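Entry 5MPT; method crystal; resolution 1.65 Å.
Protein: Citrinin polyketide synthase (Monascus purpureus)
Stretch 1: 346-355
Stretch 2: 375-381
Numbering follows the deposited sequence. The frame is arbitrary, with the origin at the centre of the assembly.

Stretch 1 (346-355) PATHWKKILT
Stretch 2, residues 375-381: QRLIIAL

A helix laid along a β-strand packs by presenting one stripe of side chains to the alternate residues of the strand, and this pair from the citrinin polyketide synthase is a compact example. Residues 347-355 are helical, with phi/psi close to -60/-43, and the helix runs on later in the chain. P346, at -71/156, occupies the N-cap position: its O accepts from W350 N at 3.2 Å and, more weakly, from H349 N at 2.9 Å. The i to i+4 ladder then proceeds regularly, from K351 N to A347 O at 2.8 Å through to T355 N to K351 O at 2.8 Å. Residues 375-381 are extended, with phi between -142 and -81 and psi between 114 and 159. The two axes run nearly parallel, 16° apart in their N-to-C directions (signed crossing angle -16°), and approach to 9.9 Å. Register is set by two CA-CA pairs, A347 with I378 and L354 with A380, each 7.1 Å apart.

Helical periodicity brings A347, W350 and L354 onto one side, their CA-to-CB bonds directed toward the strand; strand alternation does the same for R376, I378 and A380, while I379 points away. I378 is the hub. With chi1 at -55° (m) and chi2 at 169° (t), its CD1 reaches W350 CD1 at 3.8 Å and A347 CB at 4.2 Å. The tryptophan, chi1 -76° (m) and chi2 103°, receives this methyl obliquely: I378 CD1 lies 4.1 Å from the centroid of the five-membered ring, 30° off its normal, an off-centre CH-pi contact. One turn on, L354 (chi1 -70°, m; chi2 161°, t) places CD1 4.2 Å from I378 CG2 and 4.0 Å from A380 CB, so a single leucine methyl touches two successive inward-facing strand residues.

At the N-terminal end the packing acquires a polar margin. R376 adopts m, t, t for chi1 to chi3, with chi4 at -88°, and its CD lies 3.8 Å from A347 CB. No direct hydrogen bond joins the stretches; instead water 1 accepts from A347 N and from R376 NE, each at 2.9 Å, linking a backbone NH of the first helical turn to the arginine.

Away from the interface, T355 (chi1 -63°, m) donates from OG1 to K351 O at 2.9 Å, while K351 extends through three t torsions before chi4 turns to 88°. The buried area, 243 Å² over both sides, is modest, and its direct contacts are van der Waals.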

# COMPACT_ATOMS: atom_id res chain seq x y z
N PRO A 346 -12.09 -0.24 -2.83
CA PRO A 346 -12.17 -1.48 -3.59
C PRO A 346 -12.08 -1.19 -5.07
O PRO A 346 -12.40 -0.08 -5.52
CB PRO A 346 -13.54 -2.04 -3.23
CG PRO A 346 -14.35 -0.85 -2.96
CD PRO A 346 -13.41 0.14 -2.30
N ALA A 347 -11.65 -2.21 -5.81
CA ALA A 347 -11.40 -2.07 -7.25
C ALA A 347 -12.61 -1.51 -7.99
O ALA A 347 -12.45 -0.78 -8.99
CB ALA A 347 -11.01 -3.42 -7.83
N THR A 348 -13.82 -1.85 -7.54
CA THR A 348 -15.03 -1.38 -8.20
C THR A 348 -15.11 0.14 -8.16
O THR A 348 -15.53 0.78 -9.13
CB THR A 348 -16.26 -2.01 -7.55
OG1 THR A 348 -16.21 -1.81 -6.12
CG2 THR A 348 -16.32 -3.50 -7.84
N HIS A 349 -14.68 0.74 -7.04
CA HIS A 349 -14.63 2.19 -6.95
C HIS A 349 -13.55 2.76 -7.85
O HIS A 349 -13.75 3.78 -8.52
CB HIS A 349 -14.38 2.62 -5.50
CG HIS A 349 -14.25 4.10 -5.33
ND1 HIS A 349 -15.34 4.95 -5.34
CD2 HIS A 349 -13.16 4.89 -5.16
CE1 HIS A 349 -14.92 6.19 -5.17
NE2 HIS A 349 -13.61 6.18 -5.05
N TRP A 350 -12.37 2.15 -7.82
CA TRP A 350 -11.32 2.57 -8.73
C TRP A 350 -11.80 2.56 -10.17
O TRP A 350 -11.52 3.49 -10.92
CB TRP A 350 -10.10 1.66 -8.56
CG TRP A 350 -9.30 1.94 -7.35
CD1 TRP A 350 -9.28 1.23 -6.19
CD2 TRP A 350 -8.36 3.00 -7.19
NE1 TRP A 350 -8.39 1.79 -5.31
CE2 TRP A 350 -7.82 2.89 -5.90
CE3 TRP A 350 -7.94 4.06 -8.00
CZ2 TRP A 350 -6.87 3.79 -5.41
CZ3 TRP A 350 -7.00 4.93 -7.51
CH2 TRP A 350 -6.48 4.81 -6.25
N LYS A 351 -12.53 1.52 -10.58
CA LYS A 351 -13.04 1.49 -11.95
C LYS A 351 -13.96 2.68 -12.22
O LYS A 351 -13.89 3.31 -13.28
CB LYS A 351 -13.76 0.17 -12.22
CG LYS A 351 -14.37 0.03 -13.59
CD LYS A 351 -15.04 -1.32 -13.72
CE LYS A 351 -15.71 -1.54 -15.09
NZ LYS A 351 -14.79 -2.12 -16.10
N LYS A 352 -14.82 3.00 -11.25
CA LYS A 352 -15.72 4.14 -11.42
C LYS A 352 -14.94 5.42 -11.68
O LYS A 352 -15.21 6.14 -12.65
CB LYS A 352 -16.60 4.30 -10.18
CG LYS A 352 -17.74 5.29 -10.37
CD LYS A 352 -18.49 5.58 -9.08
CE LYS A 352 -17.67 6.45 -8.12
NZ LYS A 352 -18.39 6.76 -6.85
N ILE A 353 -13.94 5.71 -10.84
CA ILE A 353 -13.13 6.90 -11.04
C ILE A 353 -12.46 6.85 -12.40
O ILE A 353 -12.53 7.80 -13.18
CB ILE A 353 -12.07 7.01 -9.93
CG1 ILE A 353 -12.74 7.09 -8.54
CG2 ILE A 353 -11.15 8.20 -10.18
CD1 ILE A 353 -13.51 8.32 -8.28
N LEU A 354 -11.77 5.74 -12.68
CA LEU A 354 -10.95 5.62 -13.88
C LEU A 354 -11.78 5.81 -15.13
O LEU A 354 -11.39 6.54 -16.05
CB LEU A 354 -10.26 4.27 -13.88
CG LEU A 354 -9.17 4.12 -12.84
CD1 LEU A 354 -8.87 2.66 -12.58
CD2 LEU A 354 -7.92 4.85 -13.30
N THR A 355 -12.97 5.20 -15.17
CA THR A 355 -13.84 5.35 -16.33
C THR A 355 -14.29 6.79 -16.49
O THR A 355 -14.35 7.32 -17.61
CB THR A 355 -15.04 4.42 -16.17
OG1 THR A 355 -14.59 3.07 -16.13
CG2 THR A 355 -16.01 4.58 -17.30
N GLN A 375 -5.01 -6.99 -1.82
CA GLN A 375 -4.47 -6.08 -2.81
C GLN A 375 -4.79 -6.61 -4.19
O GLN A 375 -5.03 -7.80 -4.38
CB GLN A 375 -2.95 -5.91 -2.71
CG GLN A 375 -2.49 -5.69 -1.27
CD GLN A 375 -1.37 -4.72 -1.19
OE1 GLN A 375 -1.54 -3.53 -1.48
NE2 GLN A 375 -0.20 -5.18 -0.81
N ARG A 376 -4.76 -5.70 -5.15
CA ARG A 376 -4.97 -6.03 -6.53
C ARG A 376 -4.02 -5.24 -7.40
O ARG A 376 -3.67 -4.10 -7.08
CB ARG A 376 -6.40 -5.73 -6.96
CG ARG A 376 -7.43 -6.50 -6.21
CD ARG A 376 -8.78 -6.35 -6.84
NE ARG A 376 -9.81 -6.76 -5.91
CZ ARG A 376 -10.27 -8.01 -5.78
NH1 ARG A 376 -9.81 -9.00 -6.55
NH2 ARG A 376 -11.19 -8.25 -4.84
N LEU A 377 -3.61 -5.85 -8.52
CA LEU A 377 -3.20 -5.06 -9.66
C LEU A 377 -4.45 -4.62 -10.41
O LEU A 377 -5.34 -5.43 -10.70
CB LEU A 377 -2.28 -5.84 -10.60
CG LEU A 377 -0.94 -6.36 -10.09
CD1 LEU A 377 -0.26 -7.24 -11.15
CD2 LEU A 377 -0.07 -5.21 -9.65
N ILE A 378 -4.52 -3.34 -10.70
CA ILE A 378 -5.64 -2.74 -11.40
C ILE A 378 -5.04 -2.07 -12.61
O ILE A 378 -4.19 -1.17 -12.49
CB ILE A 378 -6.41 -1.72 -10.54
CG1 ILE A 378 -6.88 -2.35 -9.23
CG2 ILE A 378 -7.62 -1.17 -11.29
CD1 ILE A 378 -7.41 -1.31 -8.22
N ILE A 379 -5.38 -2.57 -13.78
CA ILE A 379 -4.88 -2.01 -15.03
C ILE A 379 -5.96 -1.14 -15.65
O ILE A 379 -7.15 -1.47 -15.59
CB ILE A 379 -4.42 -3.14 -15.99
CG1 ILE A 379 -3.66 -2.52 -17.17
CG2 ILE A 379 -5.60 -3.99 -16.51
CD1 ILE A 379 -2.94 -3.58 -18.02
N ALA A 380 -5.53 -0.02 -16.25
CA ALA A 380 -6.43 0.96 -16.84
C ALA A 380 -5.81 1.48 -18.13
O ALA A 380 -4.74 2.10 -18.11
CB ALA A 380 -6.72 2.08 -15.85
N LEU A 381 -6.45 1.18 -19.24
CA LEU A 381 -5.95 1.58 -20.54
C LEU A 381 -6.39 3.00 -20.86
O LEU A 381 -7.54 3.39 -20.61
CB LEU A 381 -6.45 0.61 -21.62
CG LEU A 381 -5.70 -0.71 -21.78
CD1 LEU A 381 -5.66 -1.51 -20.53
CD2 LEU A 381 -6.33 -1.51 -22.92
O HOH W 1 -11.64 -4.91 -4.63